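Local coordinates for protein VESB protease (Vibrio cholerae, PDB 4LK4) that is a secreted trypsin-like serine protease, probably cutting peptide bonds as an endopeptidase, with an additional Ig-like domain, at residues Ala254-Arg259 with Val264-Thr269; Asn283-Leu288 with Leu295-Ser300; Val315-Gln320 with Tyr325-Glu330. The protein carries 1 engineered substitution. All blocks are in the same frame, centred on the assembly; numbering follows the deposited sequence.

Overall arrangement
All three contacts lie in the Ig-like domain and follow one another along the chain, contact 1 closing before contact 2 opens and contact 2 before contact 3. Their centres are about 9 Å apart for contacts 1 and 3, about 12 Å for 2 and 3, about 15 Å for 1 and 2. Strands 262-272, 310-319 and 292-297 are neighbours on one side; strands 248-258, 338-349, 324-335 and 278-283 on the other. Strands 262-272 and 310-319 are hydrogen-bonded side by side, so contacts 1 and 3 share a layer. Contact 2 includes the passage from strand 292-297 into helix 298-302. Contact 3 is buried between the layers; contacts 1 and 2 lie at the surface.

Contact 1 of 3, residues Ala254-Arg259 with Val264-Thr269; sequences ANLGIR and VSQSFT
Ala254, Leu256 and Arg259 meet Val264, Gln266 and Phe268 where the hairpin of strands 248-258 and 262-272 opens into two layers of the Ig-like sandwich. The short strand segments run roughly antiparallel (156°), but their axes come no closer than 9.2 Å and no hydrogen bond crosses between them. Their backbones pair outward instead: Ala254 and Leu256 with strand 338-349, Val264 and Gln266 with strand 310-319. Side chains therefore make the join.

The apolar part has two steps. The methyl of Ala254 touches two partners of the opposite strand, its CB 3.5 Å from Phe268 CZ and 3.6 Å from Gln266 CG. Phe268 reaches it with the far end of its ring, the same ring that packs edge-to-face with Phe329. Further along, the side chains of Leu256 and Val264 slide past each other in opposite directions; how near their methyls come in the model is doubtful.

The polar side chains meet only carbon across the contact, and their hydrogen bonds stay within their own segments. Gln266 bends at chi2 and passes Leu256, bringing OE1 to 3.7 Å from Leu256 CD2; its NE2 turns back to the carbonyl of Ser267, in the carbonyl plane and on a lone pair. The amide oxygen of Asn255 accepts from the backbone N of Gly257, closing an Asx turn at the strand's end. Arg259 crosses Val264 at about a right angle, with Arg259 NH1 3.9 Å from Val264 CG1. Leu256 lies over one face of the guanidinium, whose rotation is steadied by a bond from Arg259 NE to Leu256 O, 3.2 Å long.

Contact 2 of 3, residues Asn283-Leu288 with Leu295-Ser300; sequences NTFSSL and LSDGCS
Asn283 and Phe285 approach Asp297 across two backbones that stay well apart: the nearest CA atoms, those of Asn283 and Ser300, are 10.3 Å from each other. Segment 283-288 leaves strand 278-283 and turns, with helical backbone angles at 285-287 that lack the regular bonds. Segment 295-300 ends strand 292-297, where Leu295 and Ser296 form a classic beta bulge opposite Glu314, and runs into helix 298-302, tied to the sheet by the Cys299-Cys311 disulfide.

An Asx turn shapes the first segment, Asn283 OD1 accepting from the backbone N of Phe285 at 3.2 Å. The Phe285 ring then points its edge at the acid: CE2 lies 4.1 Å from Asp297 OD2, with the oxygen near the ring plane and the carboxylate plane turned almost perpendicular to it (88°). Asp297 is the N-cap of the helix. With CG anti to the backbone N (chi1 -178°), its OD1 comes within 3.0 Å of Ser300 N, which meets the oxygen from above the carboxylate plane. Ser300 returns the grip through OG, which donates to Asp297 O at 2.7 Å. Tyr280 OH bridges the two segments, hydrogen-bonded both to Asn283 ND2 and to Asp297 OD2.

The carboxylate is thus gripped by the helix N-H and the Tyr280 hydroxyl, with the ring edge only alongside. The capping N-H and the helix end would be expected to stabilise its negative charge. The ring edge, with its weakly positive hydrogens, would probably suit OD2 better than a face, although the approach is loose.

Contact 3 of 3, residues Val315-Gln320 with Tyr325-Glu330; sequences VAVDAQ and YQYDFE
Val317 fits against two tyrosines of the facing strand, one methyl for each. Its CG1, held anti to the backbone N (chi1 171°), meets Tyr325 CD2 at 3.7 Å; CG2 comes in near the plane of the Tyr327 ring, at the edge, 3.8 Å from Tyr327 CD2. The rings also touch each other, Tyr327 CE2 lying at the edge of Tyr325, in its plane. At one end Val315 instead sets CG1 over a face of Phe329, 4.2 Å from CZ. At the other end Ala319 packs its CB 3.6 Å from Tyr325 CE1.

These are strands 310-319 and 324-335, in opposite layers of the Ig-like sandwich. The axes of the short segments come no closer than 9.7 Å, and no backbone-to-backbone bond links the two segments.

The Tyr325 ring carries its hydroxyl to the turn after Ala319. There OH accepts a weak, bent bond from Gln320 N (3.3 Å, 121°) and is hydrogen-bonded to His321 N. The contact is therefore hydrophobic along its length, and the polar end of Tyr325 is met at its margin mainly by His321 N, with Gln320 N a weak second partner.

Contact 1 of 3, residues Ala254-Arg259 with Val264-Thr269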
loop_
_atom_site.group_PDB
_atom_site.type_symbol
_atom_site.label_atom_id
_atom_site.label_comp_id
_atom_site.label_asym_id
_atom_site.label_seq_id
_atom_site.Cartn_x
_atom_site.Cartn_y
_atom_site.Cartn_z
ATOM N N ALA A 254 -10.472 -10.974 4.072
ATOM C CA ALA A 254 -10.783 -12.294 3.583
ATOM C C ALA A 254 -11.892 -12.095 2.598
ATOM O O ALA A 254 -13.012 -11.817 2.983
ATOM C CB ALA A 254 -11.214 -13.173 4.726
ATOM N N ASN A 255 -11.568 -12.159 1.318
ATOM C CA ASN A 255 -12.589 -12.059 0.285
ATOM C C ASN A 255 -12.933 -13.452 -0.185
ATOM O O ASN A 255 -12.152 -14.051 -0.900
ATOM C CB ASN A 255 -12.121 -11.231 -0.913
ATOM C CG ASN A 255 -13.230 -11.033 -1.948
ATOM O OD1 ASN A 255 -14.085 -11.908 -2.158
ATOM N ND2 ASN A 255 -13.234 -9.867 -2.581
ATOM N N LEU A 256 -14.106 -13.949 0.196
ATOM C CA LEU A 256 -14.490 -15.297 -0.158
ATOM C C LEU A 256 -15.063 -15.380 -1.549
ATOM O O LEU A 256 -15.415 -16.456 -1.995
ATOM C CB LEU A 256 -15.510 -15.835 0.833
ATOM C CG LEU A 256 -15.089 -15.668 2.288
ATOM C CD1 LEU A 256 -15.948 -16.569 3.137
ATOM C CD2 LEU A 256 -13.605 -15.952 2.525
ATOM N N GLY A 257 -15.181 -14.245 -2.225
ATOM C CA GLY A 257 -15.650 -14.231 -3.601
ATOM C C GLY A 257 -17.061 -14.762 -3.636
ATOM O O GLY A 257 -17.801 -14.625 -2.660
ATOM N N ILE A 258 -17.428 -15.392 -4.748
ATOM C CA ILE A 258 -18.819 -15.826 -4.946
ATOM C C ILE A 258 -19.088 -17.089 -4.135
ATOM O O ILE A 258 -18.261 -17.994 -4.108
ATOM C CB ILE A 258 -19.170 -15.988 -6.448
ATOM C CG1 ILE A 258 -18.871 -14.653 -7.174
ATOM C CG2 ILE A 258 -20.632 -16.406 -6.611
ATOM C CD1 ILE A 258 -19.421 -14.533 -8.581
ATOM N N ARG A 259 -20.219 -17.105 -3.436
ATOM C CA ARG A 259 -20.547 -18.192 -2.511
ATOM C C ARG A 259 -22.037 -18.521 -2.582
ATOM O O ARG A 259 -22.827 -17.654 -2.982
ATOM C CB ARG A 259 -20.162 -17.823 -1.073
ATOM C CG ARG A 259 -18.664 -17.751 -0.829
ATOM C CD ARG A 259 -18.031 -19.094 -0.501
ATOM N NE ARG A 259 -16.568 -18.982 -0.474
ATOM C CZ ARG A 259 -15.744 -19.604 0.381
ATOM N NH1 ARG A 259 -16.194 -20.421 1.333
ATOM N NH2 ARG A 259 -14.432 -19.395 0.281
ATOM N N VAL A 264 -21.109 -18.881 6.365
ATOM C CA VAL A 264 -19.705 -18.973 6.008
ATOM C C VAL A 264 -18.851 -18.450 7.145
ATOM O O VAL A 264 -19.134 -17.414 7.712
ATOM C CB VAL A 264 -19.352 -18.181 4.739
ATOM C CG1 VAL A 264 -17.956 -18.570 4.282
ATOM C CG2 VAL A 264 -20.361 -18.469 3.637
ATOM N N SER A 265 -17.789 -19.183 7.441
ATOM C CA SER A 265 -16.915 -18.913 8.562
ATOM C C SER A 265 -15.500 -18.609 8.050
ATOM O O SER A 265 -15.104 -19.060 6.974
ATOM C CB SER A 265 -16.918 -20.142 9.488
ATOM O OG SER A 265 -16.018 -19.983 10.571
ATOM N N GLN A 266 -14.733 -17.860 8.831
ATOM C CA GLN A 266 -13.369 -17.496 8.424
ATOM C C GLN A 266 -12.553 -17.005 9.607
ATOM O O GLN A 266 -12.951 -16.113 10.295
ATOM C CB GLN A 266 -13.416 -16.411 7.347
ATOM C CG GLN A 266 -12.054 -15.954 6.864
ATOM C CD GLN A 266 -11.315 -17.067 6.159
ATOM O OE1 GLN A 266 -11.868 -17.726 5.284
ATOM N NE2 GLN A 266 -10.072 -17.302 6.553
ATOM N N SER A 267 -11.403 -17.604 9.832
ATOM C CA SER A 267 -10.494 -17.168 10.876
ATOM C C SER A 267 -9.583 -15.971 10.440
ATOM O O SER A 267 -9.236 -15.836 9.264
ATOM C CB SER A 267 -9.643 -18.371 11.290
ATOM O OG SER A 267 -8.778 -18.032 12.355
ATOM N N PHE A 268 -9.224 -15.116 11.399
ATOM C CA PHE A 268 -8.321 -13.977 11.177
ATOM C C PHE A 268 -7.266 -13.952 12.278
ATOM O O PHE A 268 -7.611 -14.050 13.447
ATOM C CB PHE A 268 -9.079 -12.659 11.243
ATOM C CG PHE A 268 -9.960 -12.399 10.077
ATOM C CD1 PHE A 268 -11.182 -12.978 9.992
ATOM C CD2 PHE A 268 -9.564 -11.548 9.073
ATOM C CE1 PHE A 268 -12.017 -12.723 8.926
ATOM C CE2 PHE A 268 -10.390 -11.290 7.999
ATOM C CZ PHE A 268 -11.632 -11.870 7.941
ATOM N N THR A 269 -5.994 -13.797 11.925
ATOM C CA THR A 269 -4.941 -13.829 12.935
ATOM C C THR A 269 -4.239 -12.491 13.091
ATOM O O THR A 269 -3.963 -11.794 12.108
ATOM C CB THR A 269 -3.940 -14.946 12.653
ATOM O OG1 THR A 269 -4.654 -16.185 12.640
ATOM C CG2 THR A 269 -2.859 -15.011 13.720
#

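Contact 2 of 3, residues Asn283-Leu288 with Leu295-Ser300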
loop_
_atom_site.group_PDB
_atom_site.type_symbol
_atom_site.label_atom_id
_atom_site.label_comp_id
_atom_site.label_asym_id
_atom_site.label_seq_id
_atom_site.Cartn_x
_atom_site.Cartn_y
_atom_site.Cartn_z
ATOM N N ASN A 283 -13.295 -3.853 20.581
ATOM C CA ASN A 283 -13.594 -4.195 19.211
ATOM C C ASN A 283 -14.872 -3.509 18.780
ATOM O O ASN A 283 -15.491 -2.859 19.579
ATOM C CB ASN A 283 -13.713 -5.684 19.059
ATOM C CG ASN A 283 -14.751 -6.255 19.964
ATOM O OD1 ASN A 283 -15.940 -5.990 19.806
ATOM N ND2 ASN A 283 -14.315 -7.056 20.916
ATOM N N THR A 284 -15.231 -3.626 17.507
ATOM C CA THR A 284 -16.417 -2.965 16.958
ATOM C C THR A 284 -17.476 -3.977 16.541
ATOM O O THR A 284 -18.364 -3.662 15.751
ATOM C CB THR A 284 -16.044 -2.106 15.739
ATOM O OG1 THR A 284 -15.212 -2.861 14.844
ATOM C CG2 THR A 284 -15.292 -0.866 16.194
ATOM N N PHE A 285 -17.384 -5.189 17.075
ATOM C CA PHE A 285 -18.326 -6.245 16.712
ATOM C C PHE A 285 -19.785 -5.863 16.936
ATOM O O PHE A 285 -20.623 -6.199 16.104
ATOM C CB PHE A 285 -18.029 -7.530 17.481
ATOM C CG PHE A 285 -16.734 -8.176 17.100
ATOM C CD1 PHE A 285 -16.347 -8.265 15.766
ATOM C CD2 PHE A 285 -15.911 -8.723 18.072
ATOM C CE1 PHE A 285 -15.159 -8.888 15.413
ATOM C CE2 PHE A 285 -14.722 -9.348 17.724
ATOM C CZ PHE A 285 -14.344 -9.427 16.386
ATOM N N SER A 286 -20.071 -5.160 18.038
ATOM C CA SER A 286 -21.415 -4.604 18.316
ATOM C C SER A 286 -22.037 -3.867 17.138
ATOM O O SER A 286 -23.193 -4.078 16.806
ATOM C CB SER A 286 -21.345 -3.611 19.477
ATOM O OG SER A 286 -21.201 -4.290 20.705
ATOM N N SER A 287 -21.259 -2.981 16.526
ATOM C CA SER A 287 -21.764 -2.133 15.449
ATOM C C SER A 287 -22.275 -2.892 14.210
ATOM O O SER A 287 -23.031 -2.321 13.435
ATOM C CB SER A 287 -20.689 -1.125 15.019
ATOM O OG SER A 287 -19.645 -1.781 14.312
ATOM N N LEU A 288 -21.869 -4.148 14.013
ATOM C CA LEU A 288 -22.264 -4.897 12.811
ATOM C C LEU A 288 -23.631 -5.564 12.958
ATOM O O LEU A 288 -24.087 -5.794 14.090
ATOM C CB LEU A 288 -21.200 -5.942 12.475
ATOM C CG LEU A 288 -19.875 -5.326 12.023
ATOM C CD1 LEU A 288 -18.819 -6.409 11.881
ATOM C CD2 LEU A 288 -20.063 -4.544 10.726
ATOM N N LEU A 295 -17.881 -16.496 15.999
ATOM C CA LEU A 295 -17.955 -17.861 16.511
ATOM C C LEU A 295 -16.954 -18.114 17.622
ATOM O O LEU A 295 -17.198 -18.909 18.504
ATOM C CB LEU A 295 -17.714 -18.859 15.387
ATOM C CG LEU A 295 -18.645 -18.703 14.188
ATOM C CD1 LEU A 295 -18.493 -19.898 13.261
ATOM C CD2 LEU A 295 -20.094 -18.536 14.631
ATOM N N SER A 296 -15.824 -17.434 17.568
ATOM C CA SER A 296 -14.717 -17.693 18.471
ATOM C C SER A 296 -13.847 -16.443 18.474
ATOM O O SER A 296 -13.531 -15.931 17.418
ATOM C CB SER A 296 -13.901 -18.881 17.955
ATOM O OG SER A 296 -13.108 -19.435 18.991
ATOM N N ASP A 297 -13.503 -15.945 19.661
ATOM C CA ASP A 297 -12.613 -14.800 19.815
ATOM C C ASP A 297 -11.451 -15.215 20.698
ATOM O O ASP A 297 -11.495 -15.052 21.908
ATOM C CB ASP A 297 -13.358 -13.611 20.428
ATOM C CG ASP A 297 -12.481 -12.355 20.576
ATOM O OD1 ASP A 297 -11.252 -12.391 20.380
ATOM O OD2 ASP A 297 -13.045 -11.307 20.904
ATOM N N GLY A 298 -10.413 -15.754 20.070
ATOM C CA GLY A 298 -9.198 -16.133 20.768
ATOM C C GLY A 298 -8.530 -14.978 21.483
ATOM O O GLY A 298 -7.912 -15.165 22.525
ATOM N N CYS A 299 -8.649 -13.771 20.937
ATOM C CA CYS A 299 -7.989 -12.631 21.548
ATOM C C CYS A 299 -8.597 -12.341 22.907
ATOM O O CYS A 299 -7.898 -11.874 23.801
ATOM C CB CYS A 299 -8.051 -11.400 20.659
ATOM S SG CYS A 299 -7.209 -11.613 19.076
ATOM N N SER A 300 -9.884 -12.634 23.078
ATOM C CA SER A 300 -10.500 -12.496 24.398
ATOM C C SER A 300 -10.042 -13.606 25.357
ATOM O O SER A 300 -10.066 -13.401 26.563
ATOM C CB SER A 300 -12.035 -12.444 24.322
ATOM O OG SER A 300 -12.597 -13.678 23.929
#

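Contact 3 of 3, residues Val315-Gln320 with Tyr325-Glu330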
loop_
_atom_site.group_PDB
_atom_site.type_symbol
_atom_site.label_atom_id
_atom_site.label_comp_id
_atom_site.label_asym_id
_atom_site.label_seq_id
_atom_site.Cartn_x
_atom_site.Cartn_y
_atom_site.Cartn_z
ATOM N N VAL A 315 -14.949 -15.557 12.518
ATOM C CA VAL A 315 -16.190 -14.839 12.292
ATOM C C VAL A 315 -17.022 -15.521 11.256
ATOM O O VAL A 315 -16.518 -16.300 10.467
ATOM C CB VAL A 315 -15.958 -13.381 11.857
ATOM C CG1 VAL A 315 -15.037 -12.698 12.847
ATOM C CG2 VAL A 315 -15.408 -13.284 10.446
ATOM N N ALA A 316 -18.304 -15.201 11.265
ATOM C CA ALA A 316 -19.233 -15.804 10.345
ATOM C C ALA A 316 -20.245 -14.819 9.785
ATOM O O ALA A 316 -20.511 -13.772 10.366
ATOM C CB ALA A 316 -19.946 -16.976 11.009
ATOM N N VAL A 317 -20.795 -15.185 8.635
ATOM C CA VAL A 317 -21.851 -14.439 7.987
ATOM C C VAL A 317 -22.904 -15.432 7.549
ATOM O O VAL A 317 -22.607 -16.379 6.823
ATOM C CB VAL A 317 -21.345 -13.673 6.750
ATOM C CG1 VAL A 317 -22.518 -13.081 5.974
ATOM C CG2 VAL A 317 -20.379 -12.582 7.169
ATOM N N ASP A 318 -24.131 -15.202 7.998
ATOM C CA ASP A 318 -25.280 -16.004 7.613
ATOM C C ASP A 318 -25.894 -15.276 6.430
ATOM O O ASP A 318 -26.704 -14.365 6.595
ATOM C CB ASP A 318 -26.267 -16.123 8.788
ATOM C CG ASP A 318 -27.391 -17.123 8.531
ATOM O OD1 ASP A 318 -27.228 -18.011 7.661
ATOM O OD2 ASP A 318 -28.432 -17.039 9.222
ATOM N N ALA A 319 -25.451 -15.643 5.235
ATOM C CA ALA A 319 -25.947 -15.031 4.014
ATOM C C ALA A 319 -27.227 -15.726 3.602
ATOM O O ALA A 319 -27.201 -16.867 3.122
ATOM C CB ALA A 319 -24.917 -15.138 2.909
ATOM N N GLN A 320 -28.344 -15.042 3.809
ATOM C CA GLN A 320 -29.651 -15.591 3.484
ATOM C C GLN A 320 -30.331 -14.830 2.344
ATOM O O GLN A 320 -31.383 -15.255 1.881
ATOM C CB GLN A 320 -30.525 -15.614 4.741
ATOM C CG GLN A 320 -30.019 -16.569 5.821
ATOM C CD GLN A 320 -30.223 -18.053 5.477
ATOM O OE1 GLN A 320 -31.350 -18.572 5.540
ATOM N NE2 GLN A 320 -29.131 -18.749 5.133
ATOM N N TYR A 325 -22.005 -8.909 0.463
ATOM C CA TYR A 325 -21.748 -8.735 1.875
ATOM C C TYR A 325 -20.337 -8.206 2.022
ATOM O O TYR A 325 -19.401 -8.754 1.452
ATOM C CB TYR A 325 -21.892 -10.066 2.629
ATOM C CG TYR A 325 -23.300 -10.599 2.673
ATOM C CD1 TYR A 325 -23.868 -11.238 1.565
ATOM C CD2 TYR A 325 -24.073 -10.485 3.829
ATOM C CE1 TYR A 325 -25.163 -11.737 1.616
ATOM C CE2 TYR A 325 -25.368 -10.989 3.885
ATOM C CZ TYR A 325 -25.903 -11.607 2.777
ATOM O OH TYR A 325 -27.180 -12.089 2.832
ATOM N N GLN A 326 -20.199 -7.122 2.776
ATOM C CA GLN A 326 -18.904 -6.577 3.094
ATOM C C GLN A 326 -18.922 -6.003 4.485
ATOM O O GLN A 326 -19.458 -4.913 4.705
ATOM C CB GLN A 326 -18.518 -5.481 2.108
ATOM C CG GLN A 326 -17.062 -5.057 2.242
ATOM C CD GLN A 326 -16.702 -3.951 1.282
ATOM O OE1 GLN A 326 -16.102 -4.198 0.229
ATOM N NE2 GLN A 326 -17.078 -2.729 1.623
ATOM N N TYR A 327 -18.327 -6.734 5.424
ATOM C CA TYR A 327 -18.300 -6.293 6.816
ATOM C C TYR A 327 -16.889 -6.033 7.305
ATOM O O TYR A 327 -16.030 -6.900 7.227
ATOM C CB TYR A 327 -18.967 -7.312 7.744
ATOM C CG TYR A 327 -20.411 -7.572 7.454
ATOM C CD1 TYR A 327 -21.324 -6.528 7.369
ATOM C CD2 TYR A 327 -20.885 -8.868 7.300
ATOM C CE1 TYR A 327 -22.678 -6.777 7.133
ATOM C CE2 TYR A 327 -22.225 -9.117 7.059
ATOM C CZ TYR A 327 -23.115 -8.072 6.964
ATOM O OH TYR A 327 -24.449 -8.331 6.720
ATOM N N ASP A 328 -16.703 -4.844 7.856
ATOM C CA ASP A 328 -15.456 -4.408 8.443
ATOM C C ASP A 328 -15.535 -4.386 9.948
ATOM O O ASP A 328 -16.472 -3.847 10.519
ATOM C CB ASP A 328 -15.150 -3.003 7.941
ATOM C CG ASP A 328 -14.853 -2.985 6.448
ATOM O OD1 ASP A 328 -14.709 -4.093 5.885
ATOM O OD2 ASP A 328 -14.750 -1.900 5.835
ATOM N N PHE A 329 -14.548 -4.974 10.592
ATOM C CA PHE A 329 -14.478 -4.957 12.043
ATOM C C PHE A 329 -13.055 -4.646 12.499
ATOM O O PHE A 329 -12.080 -4.895 11.792
ATOM C CB PHE A 329 -14.947 -6.289 12.626
ATOM C CG PHE A 329 -14.192 -7.462 12.097
ATOM C CD1 PHE A 329 -14.566 -8.060 10.912
ATOM C CD2 PHE A 329 -13.086 -7.945 12.771
ATOM C CE1 PHE A 329 -13.856 -9.130 10.410
ATOM C CE2 PHE A 329 -12.378 -9.017 12.288
ATOM C CZ PHE A 329 -12.758 -9.610 11.097
ATOM N N GLU A 330 -12.969 -4.139 13.711
ATOM C CA GLU A 330 -11.796 -3.515 14.237
ATOM C C GLU A 330 -11.476 -4.134 15.591
ATOM O O GLU A 330 -12.360 -4.234 16.463
ATOM C CB GLU A 330 -12.119 -2.036 14.408
ATOM C CG GLU A 330 -10.936 -1.127 14.622
ATOM C CD GLU A 330 -11.174 0.281 14.056
ATOM O OE1 GLU A 330 -11.480 1.200 14.851
ATOM O OE2 GLU A 330 -11.065 0.466 12.812
#